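Local structure of attaching and effacing protein, pathogenesis factor (Escherichia coli, 4E9L) at residues A[103-108]-A[218-223]; A[249-252]-A[256-259]; A[364-369]-A[391-396]. The protein acts as an adhesin of the intimin/invasin family, this fragment being a run of its bacterial immunoglobulin-like domains. One frame throughout, in Å; residues are numbered along the deposited sequence.

Contact 1 of 3, residues A[103-108]-A[218-223]; sequences PVVGGT and AKDAHG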
loop_
_atom_site.group_PDB
_atom_site.type_symbol
_atom_site.label_atom_id
_atom_site.label_comp_id
_atom_site.label_asym_id
_atom_site.label_seq_id
_atom_site.Cartn_x
_atom_site.Cartn_y
_atom_site.Cartn_z
ATOM N N PRO A 103 28.100 5.769 4.879
ATOM C CA PRO A 103 28.010 6.668 6.037
ATOM C C PRO A 103 26.536 7.112 6.118
ATOM O O PRO A 103 25.788 6.991 5.132
ATOM C CB PRO A 103 28.914 7.836 5.636
ATOM C CG PRO A 103 28.749 7.919 4.145
ATOM C CD PRO A 103 28.725 6.463 3.726
ATOM N N VAL A 104 26.113 7.580 7.281
ATOM C CA VAL A 104 24.723 8.000 7.492
ATOM C C VAL A 104 24.631 9.502 7.284
ATOM O O VAL A 104 25.578 10.235 7.621
ATOM C CB VAL A 104 24.250 7.570 8.921
ATOM C CG1 VAL A 104 22.787 7.957 9.192
ATOM C CG2 VAL A 104 24.441 6.060 9.125
ATOM N N VAL A 105 23.483 9.973 6.775
ATOM C CA VAL A 105 23.195 11.412 6.637
ATOM C C VAL A 105 23.467 12.099 7.966
ATOM O O VAL A 105 23.216 11.509 9.039
ATOM C CB VAL A 105 21.740 11.714 6.160
ATOM C CG1 VAL A 105 21.542 11.298 4.721
ATOM C CG2 VAL A 105 20.680 11.078 7.069
ATOM N N GLY A 106 24.048 13.302 7.889
ATOM C CA GLY A 106 24.389 14.084 9.068
ATOM C C GLY A 106 25.661 13.626 9.745
ATOM O O GLY A 106 26.117 14.260 10.697
ATOM N N GLY A 107 26.245 12.538 9.255
ATOM C CA GLY A 107 27.490 12.030 9.810
ATOM C C GLY A 107 28.706 12.601 9.101
ATOM O O GLY A 107 28.708 13.737 8.591
ATOM N N THR A 108 29.749 11.804 9.053
ATOM C CA THR A 108 30.993 12.201 8.394
ATOM C C THR A 108 31.566 11.064 7.564
ATOM O O THR A 108 31.287 9.897 7.830
ATOM C CB THR A 108 31.990 12.787 9.438
ATOM O OG1 THR A 108 33.124 13.309 8.750
ATOM C CG2 THR A 108 32.453 11.758 10.457
ATOM N N ALA A 218 8.248 4.506 3.948
ATOM C CA ALA A 218 9.140 4.527 5.106
ATOM C C ALA A 218 10.161 5.627 4.936
ATOM O O ALA A 218 10.804 5.726 3.882
ATOM C CB ALA A 218 9.845 3.184 5.246
ATOM N N LYS A 219 10.317 6.439 5.970
ATOM C CA LYS A 219 11.255 7.564 5.925
ATOM C C LYS A 219 11.990 7.760 7.248
ATOM O O LYS A 219 11.461 7.400 8.303
ATOM C CB LYS A 219 10.470 8.862 5.636
ATOM C CG LYS A 219 9.951 9.004 4.218
ATOM C CD LYS A 219 9.003 10.195 4.168
ATOM C CE LYS A 219 8.889 10.838 2.806
ATOM N NZ LYS A 219 8.487 9.893 1.743
ATOM N N ASP A 220 13.156 8.431 7.185
ATOM C CA ASP A 220 13.919 8.857 8.358
ATOM C C ASP A 220 13.389 10.261 8.810
ATOM O O ASP A 220 12.487 10.814 8.166
ATOM C CB ASP A 220 15.448 8.837 8.065
ATOM C CG ASP A 220 16.010 9.963 7.203
ATOM O OD1 ASP A 220 15.232 10.878 6.817
ATOM O OD2 ASP A 220 17.244 9.960 6.950
ATOM N N ALA A 221 13.932 10.829 9.893
ATOM C CA ALA A 221 13.493 12.132 10.431
ATOM C C ALA A 221 13.592 13.313 9.438
ATOM O O ALA A 221 12.826 14.270 9.560
ATOM C CB ALA A 221 14.251 12.454 11.716
ATOM N N HIS A 222 14.517 13.233 8.453
ATOM C CA HIS A 222 14.717 14.280 7.446
ATOM C C HIS A 222 13.840 14.072 6.218
ATOM O O HIS A 222 13.871 14.876 5.287
ATOM C CB HIS A 222 16.207 14.329 7.015
ATOM C CG HIS A 222 17.152 14.319 8.172
ATOM N ND1 HIS A 222 17.887 13.192 8.488
ATOM C CD2 HIS A 222 17.373 15.262 9.116
ATOM C CE1 HIS A 222 18.574 13.506 9.576
ATOM N NE2 HIS A 222 18.309 14.744 9.983
ATOM N N GLY A 223 13.092 12.985 6.200
ATOM C CA GLY A 223 12.254 12.666 5.054
ATOM C C GLY A 223 12.966 11.868 3.978
ATOM O O GLY A 223 12.439 11.749 2.875
#
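V105 meets D220 and H222 where two successive bacterial immunoglobulin-like domains abut, turn against turn: a type II beta turn from V104 to G107 faces a type I beta turn from D220 to G223. The backbones stay well apart, with 9.0 Å between the CA atoms of V105 and H222, and only 88 Å² is buried in all, so the touching falls to side chains.

The van der Waals part rests on one methyl group. V105 occupies the second position of its turn and its CB points at the other domain; chi1 at -70° places CG2 between backbone N and carbonyl carbon and makes it the methyl that touches the other turn. V105 CG2 lies 3.6 Å from D220 OD2, and it comes up to the H222 ring obliquely. V105 also packs on V187 of its own domain.

The polar bonds lie within the turns or run to residues beside them. G107 N donates to V104 O (2.9 Å) and G223 N to D220 O (3.0 Å), closing both turns. The D220 carboxylate has several N-H partners: OD1 takes that of N224 and, weakly, that of H222, while OD2 accepts from D190 N, between strands 183-187 and 198-201. These bonds probably restrain the carboxylate that the valine meets. On the ring, V105 CG2 stands 3.8 Å from H222 ND1, a nitrogen buried here without a polar partner in the model.

Contact 2 of 3, residues A[249-252]-A[256-259]; sequences TEKG and YVAT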
loop_
_atom_site.group_PDB
_atom_site.type_symbol
_atom_site.label_atom_id
_atom_site.label_comp_id
_atom_site.label_asym_id
_atom_site.label_seq_id
_atom_site.Cartn_x
_atom_site.Cartn_y
_atom_site.Cartn_z
ATOM N N THR A 249 6.388 -6.195 -0.726
ATOM C CA THR A 249 7.111 -5.975 -1.986
ATOM C C THR A 249 7.613 -4.550 -1.998
ATOM O O THR A 249 6.804 -3.614 -1.979
ATOM C CB THR A 249 6.237 -6.239 -3.220
ATOM O OG1 THR A 249 5.700 -7.559 -3.136
ATOM C CG2 THR A 249 7.053 -6.093 -4.538
ATOM N N GLU A 250 8.936 -4.386 -2.109
ATOM C CA GLU A 250 9.541 -3.067 -2.212
ATOM C C GLU A 250 9.344 -2.549 -3.625
ATOM O O GLU A 250 9.576 -3.289 -4.590
ATOM C CB GLU A 250 11.027 -3.118 -1.829
ATOM C CG GLU A 250 11.598 -1.714 -1.696
ATOM C CD GLU A 250 12.983 -1.608 -1.107
ATOM O OE1 GLU A 250 13.553 -2.642 -0.695
ATOM O OE2 GLU A 250 13.492 -0.470 -1.047
ATOM N N LYS A 251 8.835 -1.314 -3.750
ATOM C CA LYS A 251 8.519 -0.704 -5.049
ATOM C C LYS A 251 9.450 0.459 -5.387
ATOM O O LYS A 251 9.174 1.222 -6.307
ATOM C CB LYS A 251 7.049 -0.247 -5.106
ATOM C CG LYS A 251 6.007 -1.357 -4.994
ATOM C CD LYS A 251 6.020 -2.262 -6.244
ATOM C CE LYS A 251 4.942 -3.304 -6.217
ATOM N NZ LYS A 251 5.092 -4.278 -7.333
ATOM N N GLY A 252 10.529 0.608 -4.638
ATOM C CA GLY A 252 11.475 1.689 -4.875
ATOM C C GLY A 252 11.127 2.962 -4.137
ATOM O O GLY A 252 9.955 3.214 -3.826
ATOM N N TYR A 256 6.639 0.367 0.047
ATOM C CA TYR A 256 6.478 -1.101 0.182
ATOM C C TYR A 256 5.005 -1.408 0.132
ATOM O O TYR A 256 4.208 -0.653 0.686
ATOM C CB TYR A 256 7.038 -1.623 1.527
ATOM C CG TYR A 256 8.483 -1.267 1.762
ATOM C CD1 TYR A 256 9.489 -2.210 1.584
ATOM C CD2 TYR A 256 8.850 0.010 2.190
ATOM C CE1 TYR A 256 10.824 -1.894 1.822
ATOM C CE2 TYR A 256 10.184 0.341 2.421
ATOM C CZ TYR A 256 11.167 -0.616 2.232
ATOM O OH TYR A 256 12.480 -0.306 2.435
ATOM N N VAL A 257 4.628 -2.510 -0.511
ATOM C CA VAL A 257 3.200 -2.864 -0.564
ATOM C C VAL A 257 2.956 -4.279 -0.071
ATOM O O VAL A 257 3.830 -5.137 -0.206
ATOM C CB VAL A 257 2.548 -2.637 -1.960
ATOM C CG1 VAL A 257 2.640 -1.159 -2.393
ATOM C CG2 VAL A 257 3.157 -3.574 -3.021
ATOM N N ALA A 258 1.749 -4.543 0.458
ATOM C CA ALA A 258 1.377 -5.896 0.897
ATOM C C ALA A 258 -0.102 -6.058 0.689
ATOM O O ALA A 258 -0.828 -5.061 0.574
ATOM C CB ALA A 258 1.733 -6.105 2.379
ATOM N N THR A 259 -0.557 -7.311 0.647
ATOM C CA THR A 259 -1.973 -7.661 0.553
ATOM C C THR A 259 -2.531 -7.975 1.931
ATOM O O THR A 259 -2.031 -8.856 2.628
ATOM C CB THR A 259 -2.208 -8.835 -0.402
ATOM O OG1 THR A 259 -1.623 -8.513 -1.659
ATOM C CG2 THR A 259 -3.719 -9.144 -0.581
HETATM O O HOH W 1 3.514 -8.199 -1.643
#
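Y256, V257 and T249 bury the most surface in this antiparallel beta hairpin, formed by strands 244-252 and 255-261 at one edge of an immunoglobulin-like domain's sheet. The two strand pieces run antiparallel, their axes 4.7 Å apart at closest.

V257 and T249 form the hydrogen-bonded pair. T249 N donates to V257 O over 2.8 Å, in the carbonyl plane and nearly straight at 164°; the return bond, from V257 N to T249 O, has the same length, but its donor is tilted 30° out of the plane of that carbonyl. The side chains of both residues emerge on one face, where V257 CG2 lies near T249 CB, and the K251 side chain crosses that of V257 at about a right angle. The lysine chain bends at chi2, which brings K251 CE to 3.7 Å from V257 CG2. Beyond the hairpin, V257 packs on T213 and T215 of the adjoining strand 211-217.

Y256 pairs with E250 at the non-hydrogen-bonded position and lies on the other face. The two side chains run alongside each other in the same direction, the carboxylate plane turned 30° from the ring plane, and E250 CG meets the ring obliquely at 3.6 Å from Y256 CE1. Their polar ends are engaged with the 226-229 loop: Y256 OH bonds to I226 O and L229 N, and E250 OE1 accepts from G228 N. The pair thus ties the hairpin to that loop. Y256 CA adds a CA-H...O contact to T249 O at 3.3 Å.

Water 1 spans the T249 end, lying 2.7 Å from T249 OG1 and giving a weak, long bond to V257 O at 3.4 Å.

Contact 3 of 3, residues A[364-369]-A[391-396]; sequences STLTLG and LVLNVA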
loop_
_atom_site.group_PDB
_atom_site.type_symbol
_atom_site.label_atom_id
_atom_site.label_comp_id
_atom_site.label_asym_id
_atom_site.label_seq_id
_atom_site.Cartn_x
_atom_site.Cartn_y
_atom_site.Cartn_z
ATOM N N SER A 364 -40.464 -5.178 0.284
ATOM C CA SER A 364 -41.070 -4.605 -0.928
ATOM C C SER A 364 -42.524 -5.057 -1.037
ATOM O O SER A 364 -42.877 -6.150 -0.596
ATOM C CB SER A 364 -40.318 -5.054 -2.181
ATOM O OG SER A 364 -40.914 -4.550 -3.368
ATOM N N THR A 365 -43.355 -4.235 -1.663
ATOM C CA THR A 365 -44.753 -4.573 -1.892
ATOM C C THR A 365 -44.841 -5.138 -3.292
ATOM O O THR A 365 -44.445 -4.473 -4.258
ATOM C CB THR A 365 -45.650 -3.326 -1.764
ATOM O OG1 THR A 365 -45.603 -2.850 -0.405
ATOM C CG2 THR A 365 -47.094 -3.609 -2.159
ATOM N N LEU A 366 -45.348 -6.352 -3.398
ATOM C CA LEU A 366 -45.547 -6.984 -4.685
ATOM C C LEU A 366 -46.990 -6.780 -5.075
ATOM O O LEU A 366 -47.866 -7.220 -4.345
ATOM C CB LEU A 366 -45.236 -8.511 -4.610
ATOM C CG LEU A 366 -45.488 -9.322 -5.891
ATOM C CD1 LEU A 366 -44.560 -8.860 -7.025
ATOM C CD2 LEU A 366 -45.346 -10.837 -5.626
ATOM N N THR A 367 -47.230 -6.208 -6.253
ATOM C CA THR A 367 -48.574 -6.083 -6.810
ATOM C C THR A 367 -48.701 -7.238 -7.796
ATOM O O THR A 367 -47.901 -7.371 -8.736
ATOM C CB THR A 367 -48.827 -4.741 -7.506
ATOM O OG1 THR A 367 -48.609 -3.687 -6.573
ATOM C CG2 THR A 367 -50.285 -4.630 -8.048
ATOM N N LEU A 368 -49.704 -8.072 -7.581
ATOM C CA LEU A 368 -49.894 -9.212 -8.462
ATOM C C LEU A 368 -50.418 -8.762 -9.827
ATOM O O LEU A 368 -50.980 -7.685 -9.950
ATOM C CB LEU A 368 -50.818 -10.262 -7.787
ATOM C CG LEU A 368 -50.192 -11.159 -6.707
ATOM C CD1 LEU A 368 -48.930 -11.881 -7.212
ATOM C CD2 LEU A 368 -49.900 -10.376 -5.393
ATOM N N GLY A 369 -50.189 -9.569 -10.836
ATOM C CA GLY A 369 -50.618 -9.276 -12.195
ATOM C C GLY A 369 -52.052 -9.687 -12.449
ATOM O O GLY A 369 -52.787 -9.996 -11.506
ATOM N N LEU A 391 -39.146 -17.869 -4.878
ATOM C CA LEU A 391 -40.317 -17.897 -4.044
ATOM C C LEU A 391 -41.435 -18.328 -5.014
ATOM O O LEU A 391 -41.514 -17.821 -6.140
ATOM C CB LEU A 391 -40.580 -16.495 -3.467
ATOM C CG LEU A 391 -41.984 -16.211 -2.913
ATOM C CD1 LEU A 391 -42.316 -17.083 -1.728
ATOM C CD2 LEU A 391 -42.119 -14.763 -2.544
ATOM N N VAL A 392 -42.240 -19.296 -4.610
ATOM C CA VAL A 392 -43.318 -19.796 -5.470
ATOM C C VAL A 392 -44.658 -19.407 -4.864
ATOM O O VAL A 392 -44.950 -19.756 -3.726
ATOM C CB VAL A 392 -43.207 -21.320 -5.726
ATOM C CG1 VAL A 392 -44.407 -21.838 -6.536
ATOM C CG2 VAL A 392 -41.872 -21.678 -6.405
ATOM N N LEU A 393 -45.455 -18.668 -5.614
ATOM C CA LEU A 393 -46.790 -18.280 -5.182
ATOM C C LEU A 393 -47.838 -18.926 -6.102
ATOM O O LEU A 393 -47.548 -19.218 -7.265
ATOM C CB LEU A 393 -46.960 -16.736 -5.193
ATOM C CG LEU A 393 -45.945 -15.893 -4.400
ATOM C CD1 LEU A 393 -46.174 -14.389 -4.628
ATOM C CD2 LEU A 393 -45.984 -16.208 -2.903
ATOM N N ASN A 394 -49.044 -19.163 -5.574
ATOM C CA ASN A 394 -50.156 -19.676 -6.380
ATOM C C ASN A 394 -51.203 -18.572 -6.421
ATOM O O ASN A 394 -51.933 -18.367 -5.454
ATOM C CB ASN A 394 -50.682 -20.992 -5.798
ATOM C CG ASN A 394 -49.708 -22.121 -6.061
ATOM O OD1 ASN A 394 -49.544 -22.589 -7.193
ATOM N ND2 ASN A 394 -48.962 -22.513 -5.050
ATOM N N VAL A 395 -51.217 -17.794 -7.510
ATOM C CA VAL A 395 -52.110 -16.635 -7.619
ATOM C C VAL A 395 -53.542 -17.084 -7.911
ATOM O O VAL A 395 -53.765 -17.788 -8.891
ATOM C CB VAL A 395 -51.580 -15.569 -8.621
ATOM C CG1 VAL A 395 -52.406 -14.280 -8.553
ATOM C CG2 VAL A 395 -50.103 -15.259 -8.352
ATOM N N ALA A 396 -54.493 -16.668 -7.051
ATOM C CA ALA A 396 -55.915 -17.009 -7.129
ATOM C C ALA A 396 -56.637 -16.087 -8.119
ATOM O O ALA A 396 -56.366 -14.896 -8.139
ATOM C CB ALA A 396 -56.539 -16.898 -5.742
#
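L393 and V395 face L366 and L368 in the apolar interior of the last immunoglobulin-like domain of the chain, where the two sheets of a beta sandwich meet. The closest CA pair, L368 and V395, is 7.8 Å apart, a spacing bridged by side chains alone; 152 Å² is buried, and all four touching residues are buried.

Along 391-395, every second residue turns inward. L391 points toward the other segment but stops short of it, packing instead on L301 and A303. At L393 the first real contact is made: chi1 of -55° sets CG beside the backbone N, and the chain then extends through chi2 of 174°. L393 CD1 meets L366 CD2 tip to tip at 3.8 Å; L366, with CG anti to its backbone N, reaches toward it from the other sheet. L393 also packs on A303 of strand 300-303. N394 directs its side chain outward, onto Q374.

V395 brings the second contact. Here the two side chains do not meet end on but slide past each other in opposite directions, V395 CG2 lying 3.8 Å from L368 CD1. V395 further touches V310 and A342, while L368 leans on P308.

L366 belongs to strand 361-367, which lies between 313-319 and 350-358 in one sheet; strand 391-395 pairs antiparallel with 373-381 in the other. These leucine and valine contacts join the facing sheets, L368 doing so from the loop just after strand 361-367, with L375 of strand 373-381 touching both L368 and V395.

How the contacts relate
Only contact 1 spans two domains; contacts 2 and 3 each lie within one, the second and third of the three modelled domains. Contact 3 is wholly buried and contact 1 largely so, H222 being exposed, whereas contact 2 is at the surface. Their chemistry follows their place: 249-252 and 256-259 are neighbours in one sheet and share backbone bonds, 364-369 and 391-396 come from facing sheets and share only apolar side chains, and contact 1 pairs a methyl with polar groups between turns. Contacts 1 and 2 touch in the second modelled domain, A218 CB being 4.0 Å from Y256 CE2. Contact 3 is remote, its centre about 72 Å from that of contact 1 and 54 Å from that of contact 2.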